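Local coordinates for indole-3-acetic acid-amido synthetase GH3.15 (Arabidopsis thaliana, PDB 6E1Q), which catalyses the ATP-dependent conjugation of glutamine, and possibly cysteine, to the auxin precursor indole-3-butyric acid, and also modifies the herbicide 2,4-DB, at residues A[66-74]-A[100-109]. Residues are numbered along the deposited sequence; the frame is centred on the assembly and turned at random.
Sequences TYEDIRSYI and TSGGVPKLIP
Tyr67 lays one face of its ring along the aliphatic chain of Lys106, the side chains running past each other in opposite directions. Lys106 CB makes a CH-pi contact 3.8 Å from the centroid of the Tyr67 ring, and the extended lysine brings CE back to Tyr67 CB. CG of Tyr67 stands anti to its own nitrogen (chi1 -174°), which carries the ring from the first turn of helix 67-78 to the strand, where the backbone N of Leu107 donates to Tyr67 OH (3.0 Å, N-H...O 159°). Leu107 O lies at the ring edge, near its plane, and Ile108 CD1 packs 3.7 Å from Tyr67 CE1. A phenylalanine here would probably keep the CH-pi contact with Lys106 but leave the Leu107 N-H without its hydroxyl acceptor. One water bridges the helix start and the lysine tip, accepting from Tyr67 N and Lys106 NZ, which is also hydrogen-bonded to Tyr404 OH. Farther along, Ile74 CD1 meets Pro109 CD at 3.8 Å, the side chains crossing at about a right angle. The poorly ordered loop at Ser101 lies beside Tyr67 and Glu68. Lys106 and Ile108 pair through their backbones with strand 91-97, and Ile108 approaches the ATP-binding Glu330. Helix 67-78 packs on a sheet's edge strand, beside a Ser-, Thr- and Gly-rich turn whose sequence and place after the ATP-binding Ser97 and Ser98 are consistent with the phosphate-binding loop of ANL enzymes.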
ATOM      1  N   THR A  66      -8.498  18.444  -7.526  1.00 35.34           N
ATOM      2  CA  THR A  66      -8.624  17.163  -6.848  1.00 32.79           C
ATOM      3  C   THR A  66      -9.518  16.248  -7.673  1.00 38.72           C
ATOM      4  O   THR A  66     -10.152  16.678  -8.638  1.00 36.41           O
ATOM      5  CB  THR A  66      -9.230  17.313  -5.453  1.00 36.08           C
ATOM      6  OG1 THR A  66     -10.531  17.906  -5.571  1.00 39.12           O
ATOM      7  CG2 THR A  66      -8.339  18.163  -4.549  1.00 42.78           C
ATOM      8  N   TYR A  67      -9.584  14.977  -7.258  1.00 39.27           N
ATOM      9  CA  TYR A  67     -10.506  14.035  -7.887  1.00 30.23           C
ATOM     10  C   TYR A  67     -11.925  14.582  -7.898  1.00 36.48           C
ATOM     11  O   TYR A  67     -12.644  14.445  -8.899  1.00 33.53           O
ATOM     12  CB  TYR A  67     -10.475  12.691  -7.169  1.00 34.63           C
ATOM     13  CG  TYR A  67     -11.306  11.653  -7.888  1.00 36.82           C
ATOM     14  CD1 TYR A  67     -10.790  10.966  -8.972  1.00 41.20           C
ATOM     15  CD2 TYR A  67     -12.630  11.400  -7.516  1.00 37.87           C
ATOM     16  CE1 TYR A  67     -11.549  10.019  -9.646  1.00 39.17           C
ATOM     17  CE2 TYR A  67     -13.397  10.454  -8.188  1.00 33.26           C
ATOM     18  CZ  TYR A  67     -12.840   9.767  -9.254  1.00 40.15           C
ATOM     19  OH  TYR A  67     -13.557   8.825  -9.938  1.00 49.31           O
ATOM     20  N   GLU A  68     -12.335  15.236  -6.808  0.51 34.98           N
ATOM     21  CA  GLU A  68     -13.688  15.779  -6.733  0.51 40.06           C
ATOM     22  C   GLU A  68     -13.971  16.746  -7.878  0.51 39.34           C
ATOM     23  O   GLU A  68     -15.088  16.781  -8.407  0.51 40.09           O
ATOM     24  CB  GLU A  68     -13.898  16.483  -5.393  0.51 47.88           C
ATOM     25  CG  GLU A  68     -14.082  15.567  -4.196  0.51 50.55           C
ATOM     26  CD  GLU A  68     -12.859  14.717  -3.883  0.51 47.66           C
ATOM     27  OE1 GLU A  68     -13.047  13.664  -3.251  0.51 48.89           O
ATOM     28  OE2 GLU A  68     -11.721  15.091  -4.253  0.51 38.47           O
ATOM     29  N   ASP A  69     -12.977  17.542  -8.280  1.00 36.16           N
ATOM     30  CA  ASP A  69     -13.241  18.558  -9.296  1.00 38.72           C
ATOM     31  C   ASP A  69     -13.387  17.949 -10.684  1.00 35.51           C
ATOM     32  O   ASP A  69     -14.034  18.543 -11.548  1.00 39.45           O
ATOM     33  CB  ASP A  69     -12.127  19.613  -9.331  1.00 40.59           C
ATOM     34  CG  ASP A  69     -11.877  20.268  -7.985  1.00 44.19           C
ATOM     35  OD1 ASP A  69     -12.837  20.755  -7.345  1.00 58.21           O
ATOM     36  OD2 ASP A  69     -10.696  20.300  -7.575  1.00 46.03           O
ATOM     37  N   ILE A  70     -12.763  16.804 -10.944  1.00 28.91           N
ATOM     38  CA  ILE A  70     -12.770  16.244 -12.288  1.00 39.57           C
ATOM     39  C   ILE A  70     -13.587  14.962 -12.392  1.00 38.20           C
ATOM     40  O   ILE A  70     -13.638  14.362 -13.474  1.00 34.36           O
ATOM     41  CB  ILE A  70     -11.334  16.034 -12.810  1.00 37.11           C
ATOM     42  CG1 ILE A  70     -10.482  15.225 -11.832  1.00 36.66           C
ATOM     43  CG2 ILE A  70     -10.658  17.386 -13.018  1.00 43.60           C
ATOM     44  CD1 ILE A  70     -10.503  13.746 -12.061  1.00 36.88           C
ATOM     45  N   ARG A  71     -14.263  14.541 -11.318  1.00 35.40           N
ATOM     46  CA  ARG A  71     -15.009  13.286 -11.369  1.00 30.50           C
ATOM     47  C   ARG A  71     -16.040  13.269 -12.496  1.00 31.82           C
ATOM     48  O   ARG A  71     -16.309  12.205 -13.085  1.00 31.61           O
ATOM     49  CB  ARG A  71     -15.694  13.043 -10.028  1.00 36.85           C
ATOM     50  CG  ARG A  71     -16.533  11.782  -9.961  1.00 36.54           C
ATOM     51  CD  ARG A  71     -17.206  11.664  -8.599  1.00 41.57           C
ATOM     52  NE  ARG A  71     -17.943  10.409  -8.494  1.00 44.79           N
ATOM     53  CZ  ARG A  71     -18.703  10.080  -7.459  1.00 44.96           C
ATOM     54  NH1 ARG A  71     -18.832  10.922  -6.434  1.00 39.77           N
ATOM     55  NH2 ARG A  71     -19.333   8.909  -7.453  1.00 41.08           N
ATOM     56  N   SER A  72     -16.627  14.428 -12.814  1.00 31.65           N
ATOM     57  CA  SER A  72     -17.687  14.460 -13.819  1.00 31.94           C
ATOM     58  C   SER A  72     -17.182  14.019 -15.192  1.00 34.43           C
ATOM     59  O   SER A  72     -17.904  13.334 -15.929  1.00 31.15           O
ATOM     60  CB  SER A  72     -18.292  15.860 -13.897  1.00 36.90           C
ATOM     61  OG  SER A  72     -17.337  16.783 -14.392  1.00 42.61           O
ATOM     62  N   TYR A  73     -15.956  14.419 -15.566  1.00 28.86           N
ATOM     63  CA  TYR A  73     -15.371  13.942 -16.818  1.00 31.67           C
ATOM     64  C   TYR A  73     -15.276  12.418 -16.831  1.00 31.36           C
ATOM     65  O   TYR A  73     -15.613  11.767 -17.827  1.00 33.58           O
ATOM     66  CB  TYR A  73     -13.986  14.583 -17.041  1.00 27.23           C
ATOM     67  CG  TYR A  73     -14.073  16.079 -17.172  1.00 31.67           C
ATOM     68  CD1 TYR A  73     -14.324  16.675 -18.402  1.00 36.31           C
ATOM     69  CD2 TYR A  73     -13.976  16.898 -16.050  1.00 35.06           C
ATOM     70  CE1 TYR A  73     -14.445  18.067 -18.523  1.00 36.89           C
ATOM     71  CE2 TYR A  73     -14.087  18.285 -16.156  1.00 31.09           C
ATOM     72  CZ  TYR A  73     -14.314  18.864 -17.396  1.00 37.91           C
ATOM     73  OH  TYR A  73     -14.429  20.238 -17.502  1.00 45.50           O
ATOM     74  N   ILE A  74     -14.812  11.831 -15.730  1.00 34.41           N
ATOM     75  CA  ILE A  74     -14.679  10.377 -15.671  1.00 33.15           C
ATOM     76  C   ILE A  74     -16.047   9.709 -15.766  1.00 31.99           C
ATOM     77  O   ILE A  74     -16.216   8.703 -16.469  1.00 31.80           O
ATOM     78  CB  ILE A  74     -13.927   9.971 -14.389  1.00 28.26           C
ATOM     79  CG1 ILE A  74     -12.546  10.631 -14.384  1.00 33.86           C
ATOM     80  CG2 ILE A  74     -13.762   8.436 -14.313  1.00 27.81           C
ATOM     81  CD1 ILE A  74     -11.801  10.477 -13.069  1.00 41.01           C
ATOM     82  N   THR A 100     -10.634   7.172  -1.572  1.00 78.79           N
ATOM     83  CA  THR A 100     -11.894   7.449  -2.133  1.00 81.94           C
ATOM     84  C   THR A 100     -12.308   8.862  -2.370  1.00 80.95           C
ATOM     85  O   THR A 100     -11.648   9.787  -2.026  1.00 76.11           O
ATOM     86  CB  THR A 100     -12.912   6.955  -1.148  1.00 86.59           C
ATOM     87  OG1 THR A 100     -12.712   7.670   0.060  1.00 92.94           O
ATOM     88  CG2 THR A 100     -12.697   5.525  -0.879  1.00 86.74           C
ATOM     89  N   SER A 101     -13.433   8.954  -3.036  1.00 80.58           N
ATOM     90  CA  SER A 101     -14.109  10.166  -3.300  1.00 87.23           C
ATOM     91  C   SER A 101     -15.516   9.901  -3.754  1.00 94.22           C
ATOM     92  O   SER A 101     -15.767   9.816  -4.946  1.00 96.01           O
ATOM     93  CB  SER A 101     -13.421  11.013  -4.331  1.00 83.51           C
ATOM     94  OG  SER A 101     -14.205  12.157  -4.550  1.00 81.34           O
ATOM     95  N   GLY A 102     -16.469   9.870  -2.858  1.00 95.97           N
ATOM     96  CA  GLY A 102     -16.331   9.818  -1.424  1.00 94.29           C
ATOM     97  C   GLY A 102     -17.636   9.099  -1.400  1.00 91.00           C
ATOM     98  O   GLY A 102     -18.494   9.578  -2.071  1.00 87.32           O
ATOM     99  N   GLY A 103     -17.859   7.995  -0.723  1.00 95.61           N
ATOM    100  CA  GLY A 103     -16.979   7.214   0.093  1.00 91.40           C
ATOM    101  C   GLY A 103     -16.701   5.940  -0.684  1.00 79.43           C
ATOM    102  O   GLY A 103     -16.578   4.867  -0.145  1.00 77.43           O
ATOM    103  N   VAL A 104     -16.624   6.087  -1.982  1.00 67.80           N
ATOM    104  CA  VAL A 104     -16.333   4.982  -2.826  1.00 64.34           C
ATOM    105  C   VAL A 104     -14.977   5.120  -3.484  1.00 51.48           C
ATOM    106  O   VAL A 104     -14.426   6.157  -3.548  1.00 45.01           O
ATOM    107  CB  VAL A 104     -17.433   4.819  -3.847  1.00 75.51           C
ATOM    108  CG1 VAL A 104     -18.707   4.463  -3.126  1.00 85.84           C
ATOM    109  CG2 VAL A 104     -17.628   6.097  -4.629  1.00 76.90           C
ATOM    110  N   PRO A 105     -14.449   4.039  -3.962  1.00 47.27           N
ATOM    111  CA  PRO A 105     -13.145   4.093  -4.622  1.00 46.06           C
ATOM    112  C   PRO A 105     -13.161   5.055  -5.801  1.00 36.85           C
ATOM    113  O   PRO A 105     -14.173   5.225  -6.479  1.00 36.93           O
ATOM    114  CB  PRO A 105     -12.910   2.641  -5.061  1.00 53.16           C
ATOM    115  CG  PRO A 105     -14.223   1.912  -4.814  1.00 56.96           C
ATOM    116  CD  PRO A 105     -14.876   2.654  -3.709  1.00 55.49           C
ATOM    117  N   LYS A 106     -12.046   5.745  -5.994  1.00 34.58           N
ATOM    118  CA  LYS A 106     -11.900   6.567  -7.180  1.00 38.15           C
ATOM    119  C   LYS A 106     -11.744   5.667  -8.398  1.00 31.92           C
ATOM    120  O   LYS A 106     -11.147   4.591  -8.325  1.00 33.48           O
ATOM    121  CB  LYS A 106     -10.681   7.490  -7.069  1.00 40.42           C
ATOM    122  CG  LYS A 106     -10.629   8.435  -5.866  1.00 49.41           C
ATOM    123  CD  LYS A 106      -9.267   9.162  -5.844  1.00 54.13           C
ATOM    124  CE  LYS A 106      -9.180  10.208  -4.738  1.00 65.32           C
ATOM    125  NZ  LYS A 106      -7.978  11.096  -4.900  1.00 67.70           N
ATOM    126  N   LEU A 107     -12.302   6.110  -9.516  1.00 32.04           N
ATOM    127  CA  LEU A 107     -12.138   5.456 -10.806  1.00 28.20           C
ATOM    128  C   LEU A 107     -11.200   6.316 -11.645  1.00 27.56           C
ATOM    129  O   LEU A 107     -11.499   7.482 -11.917  1.00 33.83           O
ATOM    130  CB  LEU A 107     -13.491   5.257 -11.502  1.00 30.33           C
ATOM    131  CG  LEU A 107     -14.535   4.398 -10.774  1.00 34.65           C
ATOM    132  CD1 LEU A 107     -15.743   4.174 -11.666  1.00 35.53           C
ATOM    133  CD2 LEU A 107     -13.946   3.047 -10.328  1.00 33.46           C
ATOM    134  N   ILE A 108     -10.059   5.759 -12.021  1.00 26.28           N
ATOM    135  CA  ILE A 108      -8.997   6.526 -12.658  1.00 31.72           C
ATOM    136  C   ILE A 108      -8.769   6.007 -14.078  1.00 31.16           C
ATOM    137  O   ILE A 108      -8.463   4.824 -14.267  1.00 29.22           O
ATOM    138  CB  ILE A 108      -7.698   6.466 -11.838  1.00 31.81           C
ATOM    139  CG1 ILE A 108      -7.906   7.106 -10.453  1.00 30.54           C
ATOM    140  CG2 ILE A 108      -6.573   7.171 -12.577  1.00 33.43           C
ATOM    141  CD1 ILE A 108      -8.257   8.580 -10.508  1.00 30.92           C
ATOM    142  N   PRO A 109      -8.891   6.851 -15.102  1.00 31.72           N
ATOM    143  CA  PRO A 109      -8.614   6.400 -16.475  1.00 36.85           C
ATOM    144  C   PRO A 109      -7.171   5.952 -16.646  1.00 32.92           C
ATOM    145  O   PRO A 109      -6.256   6.515 -16.041  1.00 33.66           O
ATOM    146  CB  PRO A 109      -8.907   7.642 -17.327  1.00 31.15           C
ATOM    147  CG  PRO A 109      -9.806   8.490 -16.470  1.00 40.37           C
ATOM    148  CD  PRO A 109      -9.374   8.239 -15.049  1.00 36.13           C
TER
HETATM  149  O   HOH W   1      -7.389  14.028  -5.482  1.00 39.46           O